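Local coordinates for protein putative isomerase YbhH (Escherichia coli, PDB 6OTV) that is of unconfirmed function but is probably an isomerase of the PrpF family, at residues R118-N123 / F129-V134; V100-I105 / G139-E144. All blocks are in the same frame, centred on the assembly; numbering follows the deposited sequence.

Contact 1 of 2, residues R118-N123 / F129-V134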
loop_
_atom_site.group_PDB
_atom_site.type_symbol
_atom_site.label_atom_id
_atom_site.label_comp_id
_atom_site.label_asym_id
_atom_site.label_seq_id
_atom_site.Cartn_x
_atom_site.Cartn_y
_atom_site.Cartn_z
ATOM N N ARG A 118 13.076 0.991 -5.435
ATOM C CA ARG A 118 11.757 0.407 -5.235
ATOM C C ARG A 118 10.724 1.197 -6.028
ATOM O O ARG A 118 10.722 2.431 -5.997
ATOM C CB ARG A 118 11.396 0.404 -3.749
ATOM C CG ARG A 118 12.419 -0.288 -2.862
ATOM C CD ARG A 118 12.073 -0.144 -1.385
ATOM N NE ARG A 118 10.907 -0.936 -1.004
ATOM C CZ ARG A 118 10.397 -0.975 0.224
ATOM N NH1 ARG A 118 10.949 -0.258 1.197
ATOM N NH2 ARG A 118 9.336 -1.729 0.481
ATOM N N VAL A 119 9.852 0.487 -6.743
ATOM C CA VAL A 119 8.796 1.111 -7.533
ATOM C C VAL A 119 7.473 0.464 -7.154
ATOM O O VAL A 119 7.291 -0.742 -7.347
ATOM C CB VAL A 119 9.040 0.981 -9.046
ATOM C CG1 VAL A 119 7.947 1.715 -9.813
ATOM C CG2 VAL A 119 10.417 1.512 -9.421
ATOM N N ARG A 120 6.550 1.263 -6.626
ATOM C CA ARG A 120 5.217 0.791 -6.270
ATOM C C ARG A 120 4.298 0.921 -7.480
ATOM O O ARG A 120 4.024 2.033 -7.945
ATOM C CB ARG A 120 4.673 1.586 -5.086
ATOM C CG ARG A 120 5.342 1.235 -3.773
ATOM C CD ARG A 120 4.627 0.078 -3.109
ATOM N NE ARG A 120 5.423 -0.521 -2.048
ATOM C CZ ARG A 120 4.910 -1.061 -0.949
ATOM N NH1 ARG A 120 3.596 -1.059 -0.761
ATOM N NH2 ARG A 120 5.710 -1.591 -0.034
ATOM N N ILE A 121 3.819 -0.213 -7.982
ATOM C CA ILE A 121 3.054 -0.273 -9.222
ATOM C C ILE A 121 1.622 -0.670 -8.899
ATOM O O ILE A 121 1.390 -1.631 -8.156
ATOM C CB ILE A 121 3.681 -1.267 -10.215
ATOM C CG1 ILE A 121 5.110 -0.844 -10.565
ATOM C CG2 ILE A 121 2.819 -1.393 -11.467
ATOM C CD1 ILE A 121 5.887 -1.905 -11.318
ATOM N N ARG A 122 0.667 0.064 -9.456
ATOM C CA ARG A 122 -0.740 -0.306 -9.403
ATOM C C ARG A 122 -1.176 -0.734 -10.797
ATOM O O ARG A 122 -1.113 0.062 -11.742
ATOM C CB ARG A 122 -1.600 0.853 -8.902
ATOM C CG ARG A 122 -3.093 0.654 -9.125
ATOM C CD ARG A 122 -3.886 1.849 -8.623
ATOM N NE ARG A 122 -5.208 1.935 -9.236
ATOM C CZ ARG A 122 -5.568 2.865 -10.113
ATOM N NH1 ARG A 122 -4.709 3.803 -10.479
ATOM N NH2 ARG A 122 -6.792 2.863 -10.620
ATOM N N ASN A 123 -1.600 -1.989 -10.929
ATOM C CA ASN A 123 -2.128 -2.479 -12.197
ATOM C C ASN A 123 -3.574 -2.022 -12.331
ATOM O O ASN A 123 -4.446 -2.469 -11.579
ATOM C CB ASN A 123 -2.025 -3.998 -12.288
ATOM C CG ASN A 123 -2.760 -4.553 -13.493
ATOM O OD1 ASN A 123 -3.782 -5.227 -13.356
ATOM N ND2 ASN A 123 -2.258 -4.248 -14.687
ATOM N N PHE A 129 -1.703 -4.296 -6.510
ATOM C CA PHE A 129 -0.504 -3.510 -6.242
ATOM C C PHE A 129 0.710 -4.430 -6.207
ATOM O O PHE A 129 0.701 -5.456 -5.519
ATOM C CB PHE A 129 -0.633 -2.747 -4.923
ATOM C CG PHE A 129 -1.615 -1.611 -4.973
ATOM C CD1 PHE A 129 -2.977 -1.850 -4.900
ATOM C CD2 PHE A 129 -1.173 -0.299 -5.088
ATOM C CE1 PHE A 129 -3.884 -0.803 -4.944
ATOM C CE2 PHE A 129 -2.071 0.753 -5.131
ATOM C CZ PHE A 129 -3.430 0.501 -5.058
ATOM N N ILE A 130 1.750 -4.062 -6.952
ATOM C CA ILE A 130 2.972 -4.851 -7.049
ATOM C C ILE A 130 4.161 -3.935 -6.810
ATOM O O ILE A 130 4.201 -2.809 -7.319
ATOM C CB ILE A 130 3.106 -5.551 -8.422
ATOM C CG1 ILE A 130 1.850 -6.363 -8.752
ATOM C CG2 ILE A 130 4.332 -6.453 -8.448
ATOM C CD1 ILE A 130 0.877 -5.637 -9.656
ATOM N N GLU A 131 5.130 -4.411 -6.035
ATOM C CA GLU A 131 6.394 -3.708 -5.873
ATOM C C GLU A 131 7.435 -4.334 -6.792
ATOM O O GLU A 131 7.592 -5.559 -6.818
ATOM C CB GLU A 131 6.888 -3.740 -4.426
ATOM C CG GLU A 131 8.296 -3.172 -4.278
ATOM C CD GLU A 131 8.718 -2.951 -2.836
ATOM O OE1 GLU A 131 7.838 -2.820 -1.958
ATOM O OE2 GLU A 131 9.941 -2.901 -2.586
ATOM N N ALA A 132 8.130 -3.492 -7.549
ATOM C CA ALA A 132 9.242 -3.913 -8.388
ATOM C C ALA A 132 10.534 -3.354 -7.812
ATOM O O ALA A 132 10.618 -2.161 -7.505
ATOM C CB ALA A 132 9.057 -3.445 -9.833
ATOM N N ASP A 133 11.532 -4.216 -7.661
ATOM C CA ASP A 133 12.847 -3.825 -7.171
ATOM C C ASP A 133 13.816 -3.873 -8.345
ATOM O O ASP A 133 14.160 -4.955 -8.833
ATOM C CB ASP A 133 13.289 -4.730 -6.025
ATOM C CG ASP A 133 12.357 -4.636 -4.830
ATOM O OD1 ASP A 133 11.863 -3.521 -4.550
ATOM O OD2 ASP A 133 12.105 -5.672 -4.181
ATOM N N VAL A 134 14.242 -2.699 -8.797
ATOM C CA VAL A 134 15.031 -2.549 -10.012
ATOM C C VAL A 134 16.490 -2.344 -9.631
ATOM O O VAL A 134 16.803 -1.533 -8.751
ATOM C CB VAL A 134 14.517 -1.373 -10.858
ATOM C CG1 VAL A 134 15.371 -1.197 -12.104
ATOM C CG2 VAL A 134 13.048 -1.580 -11.217
#
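Phe129 and Arg122 form a non-hydrogen-bonded pair at the turn end of an antiparallel beta hairpin, whose strand segments differ by 150° in N-to-C direction and approach to 4.6 Å between axes. One face of the Phe129 ring carries the aliphatic part of Arg122, an off-centre CH-pi contact with CB 4.2 Å from the ring centroid; the Arg122 guanidinium itself goes on to a salt bridge with Asp74. Ile130 and Ile121 form a hydrogen-bonded pair, each N to the other's O at 2.7 Å, and turn their side chains to the opposite face, against helix 94-106. Glu131 returns to the face of Phe129 and the three arginines. Its CG is anti to the backbone N (chi1 172°) and the chain runs extended, which carries the carboxylate up between two arginines. Arg118 grips it side-on: NE reaches OE2 at 2.7 Å from above the carboxylate plane, whereas NH2 uses the syn lone pair of OE1 at 3.1 Å. Arg120 adds weak bonds to OE1 alone. Asp72 of the second subunit also binds Arg118. Ala132 pairs with Val119, and its CB meets Ile121 CD1 at 3.8 Å. Asp133, in a non-hydrogen-bonded pair with Arg118, places OD1 3.7 Å from Arg118 CG. Val134 CG2 lies 4.4 Å from Val119 CG2.

Contact 2 of 2, residues V100-I105 / G139-E144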
loop_
_atom_site.group_PDB
_atom_site.type_symbol
_atom_site.label_atom_id
_atom_site.label_comp_id
_atom_site.label_asym_id
_atom_site.label_seq_id
_atom_site.Cartn_x
_atom_site.Cartn_y
_atom_site.Cartn_z
ATOM N N VAL A 100 7.958 -2.419 -16.204
ATOM C CA VAL A 100 7.316 -1.167 -15.806
ATOM C C VAL A 100 8.257 -0.326 -14.950
ATOM O O VAL A 100 8.424 0.879 -15.182
ATOM C CB VAL A 100 5.991 -1.453 -15.076
ATOM C CG1 VAL A 100 5.418 -0.170 -14.486
ATOM C CG2 VAL A 100 4.991 -2.095 -16.030
ATOM N N GLY A 101 8.888 -0.948 -13.951
ATOM C CA GLY A 101 9.722 -0.195 -13.024
ATOM C C GLY A 101 10.900 0.474 -13.705
ATOM O O GLY A 101 11.173 1.657 -13.483
ATOM N N ALA A 102 11.618 -0.278 -14.544
ATOM C CA ALA A 102 12.753 0.293 -15.261
ATOM C C ALA A 102 12.305 1.380 -16.227
ATOM O O ALA A 102 12.999 2.387 -16.409
ATOM C CB ALA A 102 13.513 -0.806 -16.005
ATOM N N PHE A 103 11.145 1.194 -16.859
ATOM C CA PHE A 103 10.632 2.210 -17.769
ATOM C C PHE A 103 10.264 3.483 -17.017
ATOM O O PHE A 103 10.506 4.593 -17.506
ATOM C CB PHE A 103 9.428 1.662 -18.535
ATOM C CG PHE A 103 8.828 2.637 -19.507
ATOM C CD1 PHE A 103 9.348 2.770 -20.786
ATOM C CD2 PHE A 103 7.737 3.412 -19.148
ATOM C CE1 PHE A 103 8.794 3.668 -21.687
ATOM C CE2 PHE A 103 7.179 4.311 -20.044
ATOM C CZ PHE A 103 7.708 4.436 -21.316
ATOM N N ALA A 104 9.681 3.343 -15.824
ATOM C CA ALA A 104 9.296 4.517 -15.049
ATOM C C ALA A 104 10.516 5.316 -14.612
ATOM O O ALA A 104 10.479 6.552 -14.583
ATOM C CB ALA A 104 8.466 4.095 -13.838
ATOM N N ILE A 105 11.609 4.629 -14.277
ATOM C CA ILE A 105 12.820 5.325 -13.853
ATOM C C ILE A 105 13.472 6.038 -15.031
ATOM O O ILE A 105 13.890 7.196 -14.917
ATOM C CB ILE A 105 13.787 4.338 -13.176
ATOM C CG1 ILE A 105 13.139 3.732 -11.928
ATOM C CG2 ILE A 105 15.092 5.033 -12.818
ATOM C CD1 ILE A 105 13.846 2.503 -11.399
ATOM N N GLY A 139 22.218 4.887 -9.305
ATOM C CA GLY A 139 21.032 5.566 -9.787
ATOM C C GLY A 139 20.728 5.391 -11.256
ATOM O O GLY A 139 19.924 6.152 -11.803
ATOM N N VAL A 140 21.337 4.409 -11.916
ATOM C CA VAL A 140 21.136 4.166 -13.340
ATOM C C VAL A 140 20.602 2.752 -13.518
ATOM O O VAL A 140 21.174 1.796 -12.980
ATOM C CB VAL A 140 22.437 4.363 -14.138
ATOM C CG1 VAL A 140 22.217 4.030 -15.610
ATOM C CG2 VAL A 140 22.948 5.788 -13.973
ATOM N N VAL A 141 19.508 2.625 -14.273
ATOM C CA VAL A 141 18.904 1.320 -14.510
ATOM C C VAL A 141 19.919 0.401 -15.174
ATOM O O VAL A 141 20.585 0.778 -16.146
ATOM C CB VAL A 141 17.636 1.468 -15.363
ATOM C CG1 VAL A 141 17.151 0.104 -15.846
ATOM C CG2 VAL A 141 16.549 2.170 -14.569
ATOM N N GLU A 142 20.051 -0.806 -14.637
ATOM C CA GLU A 142 20.984 -1.803 -15.142
ATOM C C GLU A 142 20.190 -2.964 -15.720
ATOM O O GLU A 142 19.344 -3.547 -15.031
ATOM C CB GLU A 142 21.918 -2.287 -14.032
ATOM C CG GLU A 142 22.871 -3.381 -14.468
ATOM C CD GLU A 142 23.874 -2.896 -15.492
ATOM O OE1 GLU A 142 24.844 -2.215 -15.100
ATOM O OE2 GLU A 142 23.686 -3.187 -16.694
ATOM N N TYR A 143 20.460 -3.298 -16.982
ATOM C CA TYR A 143 19.823 -4.435 -17.630
ATOM C C TYR A 143 20.718 -5.663 -17.702
ATOM O O TYR A 143 20.199 -6.779 -17.817
ATOM C CB TYR A 143 19.371 -4.054 -19.044
ATOM C CG TYR A 143 18.272 -3.018 -19.050
ATOM C CD1 TYR A 143 16.995 -3.334 -18.597
ATOM C CD2 TYR A 143 18.511 -1.728 -19.499
ATOM C CE1 TYR A 143 15.986 -2.392 -18.594
ATOM C CE2 TYR A 143 17.505 -0.777 -19.503
ATOM C CZ TYR A 143 16.244 -1.118 -19.048
ATOM O OH TYR A 143 15.240 -0.180 -19.046
ATOM N N GLU A 144 22.037 -5.485 -17.635
ATOM C CA GLU A 144 22.962 -6.609 -17.625
ATOM C C GLU A 144 22.962 -7.292 -16.261
ATOM O O GLU A 144 22.777 -6.655 -15.221
ATOM C CB GLU A 144 24.378 -6.147 -17.971
ATOM C CG GLU A 144 24.496 -5.431 -19.307
ATOM C CD GLU A 144 25.934 -5.127 -19.685
ATOM O OE1 GLU A 144 26.825 -5.264 -18.818
ATOM O OE2 GLU A 144 26.171 -4.756 -20.855
#
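Val141 packs against Ala102 and Ile105, two residues three apart and so on neighbouring turns of helix 94-106. The segment 139-144 that supplies it belongs to the irregular connection between strands 129-135 and 158-163 and lies against this helix without a hydrogen bond between the two segments. From the CB of Val141, which points toward the helix, the two methyls divide the work. CG1, anti to the backbone N (chi1 169°), reaches Ala102 CB at 3.8 Å and also sits 3.5 Å above one face of the Tyr143 ring, offset toward its rim. CG2, beside the backbone N, instead meets Ile105, at 3.7 Å from its CG2 and 3.8 Å from its CB. Tyr143 completes the grip on Ala102: the alanine CB approaches the ring obliquely, 3.9 Å from CE1, and lies 3.6 Å from OH. Tyr143 also touches Met9 of strand 3-11, and a bound 1,2-ethanediol and an acetate, both probably from the crystallisation liquor, lie close to its side chain. With 183 Å² buried in all and methyl groups making most of the contacts, the connection is held to the helix here by apolar packing rather than by directional bonds between the segments.

How the contacts relate
Contact 1 is mostly buried and lies nearer the middle of the chain, its centre about 14 Å from the chain centre; contact 2 is only partly buried, at about 20 Å. Hairpin 116-135 lies within the chain loop that contact 2 closes. The same helix, 94-106, serves both: Val100 CG1 meets Ile121 CD1 at 3.6 Å on the apolar face of the hairpin, and Ile105 CD1 approaches Val134 CB at 4.0 Å, while CG2 of the same residue meets the loop. Their chemistry differs accordingly. Contact 1 combines backbone pairing with a salt-bridge network whose two arginines, Arg118 and Arg120, also reach the second subunit, whereas contact 2, which no other chain of the assembly touches, is apolar packing of loop against helix.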